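Local structure of CobC (Shigella flexneri 2a, 6NRU) at residues P80-M85 with F127-V131; M85-W90 with N105-W109. The protein probably removes the phosphate from adenosylcobalamin 5'-phosphate and from alpha-ribazole 5'-phosphate, a step in assembling the nucleotide loop of vitamin B12. All blocks are in the same frame, centred on the assembly; numbering follows the deposited sequence.

Contact 1: P80-M85 with F127-V131; sequences PELNEM and FSQRV
Met-85, modelled as selenomethionine, lies across Phe-127 at about a right angle. Its CB comes within 3.7 Å of Phe-127 CD1, and its SE sits 4.8 Å from the centroid of that ring, 32° off the normal, an oblique Met-aromatic contact. With CG of Phe-127 anti to the backbone N (chi1 171°), the ring reaches out from its helix to the chain at 83-85, where the backbone carbonyl O of Asn-83 lies at its edge. One turn along, Arg-130 brings its guanidinium edge-on to the backbone of 81-84. Its NH2 makes a weak, long hydrogen bond (3.4 Å) to Glu-81 O, doubtful because NH2 is modelled too close to a neighbour. The aliphatic start of Glu-81 rests on the helix, CG lying 3.4 Å from Arg-130 O.

Partners outside the two segments hold the polar ends: Arg-130 NH1 pairs with Glu-122, and the Glu-81 carboxylate with Arg-137. Asn-83 OD1 accepts from Glu-57 N. Closer to the chemistry, Met-85 N donates to OE1 of Glu-84 over 2.8 Å, on the anti side of the carboxylate. Glu-84 is the probable proton donor/acceptor, near His-11, the likely phosphohistidine, and a bound sulfate: the catalytic pocket of a branch 1 histidine phosphatase.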
ATOM      1  N   PRO A  80      -5.937  10.043  -1.857  1.00 46.75           N
ATOM      2  CA  PRO A  80      -4.549  10.385  -2.202  1.00 48.06           C
ATOM      3  C   PRO A  80      -3.565  10.098  -1.084  1.00 49.08           C
ATOM      4  O   PRO A  80      -2.365   9.966  -1.358  1.00 50.01           O
ATOM      5  CB  PRO A  80      -4.615  11.892  -2.505  1.00 49.26           C
ATOM      6  CG  PRO A  80      -6.078  12.223  -2.607  1.00 48.42           C
ATOM      7  CD  PRO A  80      -6.787  11.239  -1.741  1.00 47.05           C
ATOM      8  N   GLU A  81      -4.030  10.009   0.164  1.00 48.05           N
ATOM      9  CA  GLU A  81      -3.157   9.638   1.269  1.00 48.78           C
ATOM     10  C   GLU A  81      -2.630   8.220   1.123  1.00 46.87           C
ATOM     11  O   GLU A  81      -1.555   7.914   1.651  1.00 48.64           O
ATOM     12  CB  GLU A  81      -3.896   9.787   2.601  1.00 51.77           C
ATOM     13  CG  GLU A  81      -3.990  11.218   3.120  1.00 57.20           C
ATOM     14  CD  GLU A  81      -5.008  12.057   2.365  1.00 60.56           C
ATOM     15  OE1 GLU A  81      -5.801  11.479   1.590  1.00 60.07           O
ATOM     16  OE2 GLU A  81      -5.010  13.295   2.541  1.00 63.76           O
ATOM     17  N   LEU A  82      -3.353   7.355   0.412  1.00 44.84           N
ATOM     18  CA  LEU A  82      -2.936   5.978   0.176  1.00 43.19           C
ATOM     19  C   LEU A  82      -1.911   5.849  -0.941  1.00 43.72           C
ATOM     20  O   LEU A  82      -1.488   4.727  -1.243  1.00 42.89           O
ATOM     21  CB  LEU A  82      -4.155   5.107  -0.147  1.00 41.88           C
ATOM     22  CG  LEU A  82      -5.139   4.858   0.999  1.00 41.16           C
ATOM     23  CD1 LEU A  82      -6.387   4.140   0.514  1.00 33.56           C
ATOM     24  CD2 LEU A  82      -4.472   4.074   2.117  1.00 41.74           C
ATOM     25  N   ASN A  83      -1.500   6.957  -1.552  1.00 52.48           N
ATOM     26  CA  ASN A  83      -0.563   6.908  -2.663  1.00 53.49           C
ATOM     27  C   ASN A  83       0.817   6.456  -2.210  1.00 54.42           C
ATOM     28  O   ASN A  83       1.218   6.653  -1.061  1.00 55.34           O
ATOM     29  CB  ASN A  83      -0.438   8.278  -3.325  1.00 54.03           C
ATOM     30  CG  ASN A  83      -1.662   8.654  -4.112  1.00 55.81           C
ATOM     31  OD1 ASN A  83      -2.537   7.823  -4.347  1.00 56.98           O
ATOM     32  ND2 ASN A  83      -1.733   9.911  -4.532  1.00 56.49           N
ATOM     33  N   GLU A  84       1.551   5.856  -3.143  1.00 55.52           N
ATOM     34  CA  GLU A  84       2.960   5.574  -2.923  1.00 57.53           C
ATOM     35  C   GLU A  84       3.712   6.875  -2.665  1.00 58.66           C
ATOM     36  O   GLU A  84       3.280   7.959  -3.067  1.00 58.31           O
ATOM     37  CB  GLU A  84       3.541   4.844  -4.139  1.00 58.30           C
ATOM     38  CG  GLU A  84       4.993   4.399  -4.014  1.00 60.63           C
ATOM     39  CD  GLU A  84       5.241   3.526  -2.800  1.00 65.03           C
ATOM     40  OE1 GLU A  84       5.561   4.072  -1.723  1.00 66.69           O
ATOM     41  OE2 GLU A  84       5.117   2.291  -2.923  1.00 67.34           O
HETATM   42  N   MSE A  85       4.832   6.764  -1.958  1.00 60.00           N
HETATM   43  CA  MSE A  85       5.723   7.893  -1.758  1.00 60.95           C
HETATM   44  C   MSE A  85       6.162   8.447  -3.106  1.00 58.09           C
HETATM   45  O   MSE A  85       6.399   7.686  -4.043  1.00 57.90           O
HETATM   46  CB  MSE A  85       6.937   7.472  -0.936  1.00 66.41           C
HETATM   47  CG  MSE A  85       7.590   8.596  -0.163  1.00 71.79           C
HETATM   48 SE   MSE A  85       9.041   7.941   0.963  0.93 79.13          SE
HETATM   49  CE  MSE A  85      10.527   8.245  -0.259  1.00 79.21           C
ATOM     50  N   PHE A 127       5.542  11.668   3.933  1.00 64.18           N
ATOM     51  CA  PHE A 127       4.820  10.443   3.606  1.00 56.68           C
ATOM     52  C   PHE A 127       4.163   9.847   4.846  1.00 55.14           C
ATOM     53  O   PHE A 127       2.982   9.483   4.824  1.00 53.45           O
ATOM     54  CB  PHE A 127       5.777   9.443   2.957  1.00 53.02           C
ATOM     55  CG  PHE A 127       5.197   8.072   2.760  1.00 47.15           C
ATOM     56  CD1 PHE A 127       4.354   7.808   1.691  1.00 43.90           C
ATOM     57  CD2 PHE A 127       5.513   7.038   3.634  1.00 44.73           C
ATOM     58  CE1 PHE A 127       3.826   6.542   1.503  1.00 40.19           C
ATOM     59  CE2 PHE A 127       4.989   5.769   3.452  1.00 41.32           C
ATOM     60  CZ  PHE A 127       4.145   5.521   2.386  1.00 39.64           C
ATOM     61  N   SER A 128       4.914   9.752   5.947  1.00 55.57           N
ATOM     62  CA  SER A 128       4.359   9.169   7.164  1.00 51.34           C
ATOM     63  C   SER A 128       3.297  10.066   7.788  1.00 50.31           C
ATOM     64  O   SER A 128       2.410   9.570   8.491  1.00 50.03           O
ATOM     65  CB  SER A 128       5.474   8.874   8.172  1.00 52.10           C
ATOM     66  OG  SER A 128       6.151  10.054   8.564  1.00 56.82           O
ATOM     67  N   GLN A 129       3.365  11.379   7.549  1.00 50.60           N
ATOM     68  CA  GLN A 129       2.305  12.263   8.022  1.00 50.22           C
ATOM     69  C   GLN A 129       1.036  12.096   7.197  1.00 46.83           C
ATOM     70  O   GLN A 129      -0.069  12.244   7.727  1.00 46.55           O
ATOM     71  CB  GLN A 129       2.766  13.719   7.989  1.00 54.88           C
ATOM     72  CG  GLN A 129       3.712  14.108   9.110  1.00 59.32           C
ATOM     73  CD  GLN A 129       4.578  15.305   8.746  1.00 65.71           C
ATOM     74  OE1 GLN A 129       4.450  15.872   7.658  1.00 67.31           O
ATOM     75  NE2 GLN A 129       5.469  15.693   9.655  1.00 68.64           N
ATOM     76  N   ARG A 130       1.178  11.801   5.902  1.00 45.19           N
ATOM     77  CA  ARG A 130       0.017  11.504   5.068  1.00 41.91           C
ATOM     78  C   ARG A 130      -0.738  10.297   5.603  1.00 39.26           C
ATOM     79  O   ARG A 130      -1.970  10.309   5.699  1.00 39.51           O
ATOM     80  CB  ARG A 130       0.463  11.242   3.631  1.00 39.80           C
ATOM     81  CG  ARG A 130       0.176  12.349   2.646  1.00 42.49           C
ATOM     82  CD  ARG A 130       0.842  12.007   1.332  1.00 42.74           C
ATOM     83  NE  ARG A 130       0.743  10.574   1.067  1.00 38.85           N
ATOM     84  CZ  ARG A 130       1.554   9.895   0.262  1.00 35.62           C
ATOM     85  NH1 ARG A 130       2.544  10.513  -0.368  1.00 36.81           N
ATOM     86  NH2 ARG A 130       1.374   8.593   0.088  1.00 31.76           N
ATOM     87  N   VAL A 131      -0.005   9.234   5.943  1.00 37.68           N
ATOM     88  CA  VAL A 131      -0.630   8.029   6.476  1.00 35.45           C
ATOM     89  C   VAL A 131      -1.246   8.304   7.841  1.00 36.02           C
ATOM     90  O   VAL A 131      -2.309   7.770   8.180  1.00 36.12           O
ATOM     91  CB  VAL A 131       0.401   6.886   6.528  1.00 33.21           C
ATOM     92  CG1 VAL A 131      -0.154   5.684   7.275  1.00 29.71           C
ATOM     93  CG2 VAL A 131       0.825   6.502   5.115  1.00 31.70           C
TER

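Contact 2: M85-W90 with N105-W109; sequences MFFGDW and NYSAW
An aromatic cluster joins the loop at 85-90 to helix 103-111; its rings run in a chain from Phe-87 through Trp-109 and Trp-90 to Tyr-106. Tyr-106 turns an edge to one face of the Trp-90 indole, the planes at 79° and Tyr-106 CD1 3.7 Å from Trp-90 CH2. Trp-90 in turn points its own six-membered edge at the face of Trp-109, in an offset edge-to-face pair with CZ3 3.5 Å from Trp-109 CG. At the rim of the Trp-90 ring, near its plane, CH2 also meets the backbone carbonyl O of Asn-105 at 3.4 Å. A chi1 of 152°, roughly anti, carries the Trp-109 indole out to the loop. There the edge of Phe-87 is turned to the face of Trp-109 in a second offset edge-to-face pair, planes at 83° and CE1 3.7 Å from Trp-109 CZ2, and the methyl CE of Met-85 reaches Trp-109 CH2 at 3.6 Å.

Partners outside the two segments take two of the polar groups: Trp-90 NE1 bonds to Asp-102, and Tyr-106 OH to Tyr-22 and His-95. No hydrogen bond crosses between the two segments, so loop and helix are joined by dispersion and by ring edges, weakly positive, set against electron-rich faces.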
HETATM    1  N   MSE A  85       4.832   6.764  -1.958  1.00 60.00           N
HETATM    2  CA  MSE A  85       5.723   7.893  -1.758  1.00 60.95           C
HETATM    3  C   MSE A  85       6.162   8.447  -3.106  1.00 58.09           C
HETATM    4  O   MSE A  85       6.399   7.686  -4.043  1.00 57.90           O
HETATM    5  CB  MSE A  85       6.937   7.472  -0.936  1.00 66.41           C
HETATM    6  CG  MSE A  85       7.590   8.596  -0.163  1.00 71.79           C
HETATM    7 SE   MSE A  85       9.041   7.941   0.963  0.93 79.13          SE
HETATM    8  CE  MSE A  85      10.527   8.245  -0.259  1.00 79.21           C
ATOM      9  N   PHE A  86       6.260   9.770  -3.211  1.00 56.22           N
ATOM     10  CA  PHE A  86       6.689  10.419  -4.446  1.00 54.85           C
ATOM     11  C   PHE A  86       8.209  10.561  -4.429  1.00 54.58           C
ATOM     12  O   PHE A  86       8.758  11.349  -3.652  1.00 54.62           O
ATOM     13  CB  PHE A  86       6.009  11.775  -4.608  1.00 54.30           C
ATOM     14  CG  PHE A  86       6.479  12.540  -5.807  1.00 53.90           C
ATOM     15  CD1 PHE A  86       6.352  12.005  -7.079  1.00 53.39           C
ATOM     16  CD2 PHE A  86       7.053  13.791  -5.666  1.00 53.25           C
ATOM     17  CE1 PHE A  86       6.787  12.703  -8.185  1.00 52.09           C
ATOM     18  CE2 PHE A  86       7.490  14.494  -6.771  1.00 52.36           C
ATOM     19  CZ  PHE A  86       7.356  13.949  -8.031  1.00 51.69           C
ATOM     20  N   PHE A  87       8.887   9.805  -5.289  1.00 54.41           N
ATOM     21  CA  PHE A  87      10.343   9.773  -5.313  1.00 56.32           C
ATOM     22  C   PHE A  87      10.957  10.842  -6.210  1.00 54.65           C
ATOM     23  O   PHE A  87      12.185  10.891  -6.339  1.00 56.30           O
ATOM     24  CB  PHE A  87      10.828   8.386  -5.751  1.00 60.62           C
ATOM     25  CG  PHE A  87      10.985   7.410  -4.616  1.00 64.65           C
ATOM     26  CD1 PHE A  87      12.117   7.435  -3.813  1.00 67.15           C
ATOM     27  CD2 PHE A  87      10.005   6.464  -4.355  1.00 65.97           C
ATOM     28  CE1 PHE A  87      12.266   6.536  -2.770  1.00 69.25           C
ATOM     29  CE2 PHE A  87      10.147   5.563  -3.313  1.00 68.08           C
ATOM     30  CZ  PHE A  87      11.279   5.598  -2.520  1.00 69.47           C
ATOM     31  N   GLY A  88      10.144  11.688  -6.834  1.00 52.41           N
ATOM     32  CA  GLY A  88      10.688  12.818  -7.572  1.00 52.96           C
ATOM     33  C   GLY A  88      11.493  12.385  -8.782  1.00 53.96           C
ATOM     34  O   GLY A  88      11.018  11.628  -9.637  1.00 54.38           O
ATOM     35  N   ASP A  89      12.732  12.877  -8.862  1.00 52.60           N
ATOM     36  CA  ASP A  89      13.589  12.579 -10.005  1.00 51.76           C
ATOM     37  C   ASP A  89      14.044  11.126 -10.032  1.00 49.85           C
ATOM     38  O   ASP A  89      14.520  10.660 -11.072  1.00 50.26           O
ATOM     39  CB  ASP A  89      14.815  13.498 -10.005  1.00 54.05           C
ATOM     40  CG  ASP A  89      14.481  14.930 -10.402  1.00 55.43           C
ATOM     41  OD1 ASP A  89      13.583  15.130 -11.248  1.00 55.48           O
ATOM     42  OD2 ASP A  89      15.129  15.859  -9.875  1.00 56.18           O
ATOM     43  N   TRP A  90      13.906  10.403  -8.922  1.00 48.12           N
ATOM     44  CA  TRP A  90      14.425   9.046  -8.800  1.00 48.10           C
ATOM     45  C   TRP A  90      13.467   7.976  -9.308  1.00 47.13           C
ATOM     46  O   TRP A  90      13.819   6.793  -9.275  1.00 48.55           O
ATOM     47  CB  TRP A  90      14.776   8.745  -7.340  1.00 47.96           C
ATOM     48  CG  TRP A  90      15.924   9.544  -6.815  1.00 49.15           C
ATOM     49  CD1 TRP A  90      16.754  10.361  -7.529  1.00 49.80           C
ATOM     50  CD2 TRP A  90      16.376   9.603  -5.459  1.00 49.54           C
ATOM     51  NE1 TRP A  90      17.693  10.924  -6.700  1.00 50.26           N
ATOM     52  CE2 TRP A  90      17.480  10.476  -5.422  1.00 50.46           C
ATOM     53  CE3 TRP A  90      15.952   9.000  -4.271  1.00 50.05           C
ATOM     54  CZ2 TRP A  90      18.166  10.763  -4.245  1.00 52.14           C
ATOM     55  CZ3 TRP A  90      16.635   9.287  -3.102  1.00 51.22           C
ATOM     56  CH2 TRP A  90      17.728  10.161  -3.097  1.00 51.90           C
ATOM     57  N   ASN A 105      23.087  13.098  -3.033  1.00 77.68           N
ATOM     58  CA  ASN A 105      21.701  13.094  -2.573  1.00 77.19           C
ATOM     59  C   ASN A 105      21.198  11.673  -2.351  1.00 75.54           C
ATOM     60  O   ASN A 105      20.419  11.420  -1.425  1.00 74.60           O
ATOM     61  CB  ASN A 105      20.809  13.834  -3.572  1.00 77.68           C
ATOM     62  CG  ASN A 105      21.304  15.237  -3.864  1.00 81.54           C
ATOM     63  OD1 ASN A 105      21.307  15.683  -5.013  1.00 81.07           O
ATOM     64  ND2 ASN A 105      21.727  15.944  -2.822  1.00 84.55           N
ATOM     65  N   TYR A 106      21.648  10.727  -3.176  1.00 72.32           N
ATOM     66  CA  TYR A 106      21.192   9.348  -3.031  1.00 70.45           C
ATOM     67  C   TYR A 106      21.887   8.639  -1.871  1.00 71.07           C
ATOM     68  O   TYR A 106      21.260   7.832  -1.176  1.00 69.93           O
ATOM     69  CB  TYR A 106      21.405   8.589  -4.339  1.00 71.03           C
ATOM     70  CG  TYR A 106      20.741   7.243  -4.373  1.00 72.57           C
ATOM     71  CD1 TYR A 106      19.360   7.128  -4.427  1.00 71.27           C
ATOM     72  CD2 TYR A 106      21.494   6.082  -4.341  1.00 76.40           C
ATOM     73  CE1 TYR A 106      18.751   5.890  -4.452  1.00 72.76           C
ATOM     74  CE2 TYR A 106      20.896   4.844  -4.367  1.00 77.61           C
ATOM     75  CZ  TYR A 106      19.526   4.752  -4.422  1.00 75.89           C
ATOM     76  OH  TYR A 106      18.930   3.513  -4.447  1.00 77.56           O
ATOM     77  N   SER A 107      23.176   8.923  -1.648  1.00 72.97           N
ATOM     78  CA  SER A 107      23.876   8.365  -0.494  1.00 74.97           C
ATOM     79  C   SER A 107      23.255   8.856   0.804  1.00 72.27           C
ATOM     80  O   SER A 107      23.129   8.095   1.771  1.00 72.86           O
ATOM     81  CB  SER A 107      25.355   8.751  -0.532  1.00 79.01           C
ATOM     82  OG  SER A 107      25.908   8.557  -1.817  1.00 80.84           O
ATOM     83  N   ALA A 108      22.887  10.139   0.846  1.00 68.69           N
ATOM     84  CA  ALA A 108      22.226  10.689   2.020  1.00 67.59           C
ATOM     85  C   ALA A 108      20.902   9.992   2.283  1.00 68.31           C
ATOM     86  O   ALA A 108      20.492   9.850   3.439  1.00 71.21           O
ATOM     87  CB  ALA A 108      22.016  12.191   1.843  1.00 64.00           C
ATOM     88  N   TRP A 109      20.231   9.539   1.224  1.00 67.28           N
ATOM     89  CA  TRP A 109      18.996   8.785   1.388  1.00 68.06           C
ATOM     90  C   TRP A 109      19.270   7.360   1.852  1.00 72.49           C
ATOM     91  O   TRP A 109      18.604   6.865   2.767  1.00 71.88           O
ATOM     92  CB  TRP A 109      18.211   8.782   0.076  1.00 65.27           C
ATOM     93  CG  TRP A 109      17.327   7.585  -0.112  1.00 63.99           C
ATOM     94  CD1 TRP A 109      17.636   6.429  -0.771  1.00 64.62           C
ATOM     95  CD2 TRP A 109      15.981   7.431   0.357  1.00 61.52           C
ATOM     96  NE1 TRP A 109      16.569   5.564  -0.738  1.00 63.74           N
ATOM     97  CE2 TRP A 109      15.540   6.154  -0.051  1.00 62.05           C
ATOM     98  CE3 TRP A 109      15.107   8.245   1.084  1.00 59.09           C
ATOM     99  CZ2 TRP A 109      14.265   5.675   0.245  1.00 60.98           C
ATOM    100  CZ3 TRP A 109      13.843   7.768   1.377  1.00 58.77           C
ATOM    101  CH2 TRP A 109      13.434   6.494   0.958  1.00 59.89           C
TER

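Both contacts draw on the long connection between strand 76-78 and helix 95-101, and they share Met-85, where segment 80-85 ends and 85-90 begins. Their centres are about 16 Å apart. Contact 1 lies nearer the middle of the chain, about 9 Å from its centre, and contact 2 farther out, about 19 Å. In sequence, 80-85 and 85-90 are followed by 105-109 and then 127-131, so contact 2 closes the shorter excursion within the larger one that contact 1 closes. Their helices, 103-111 and 124-136, are consecutive. The loop thus runs from the edge of the sheet past the probable acid-base residue Glu-84 to the outlying aromatic cluster, linking the catalytic pocket to the helical region beside it.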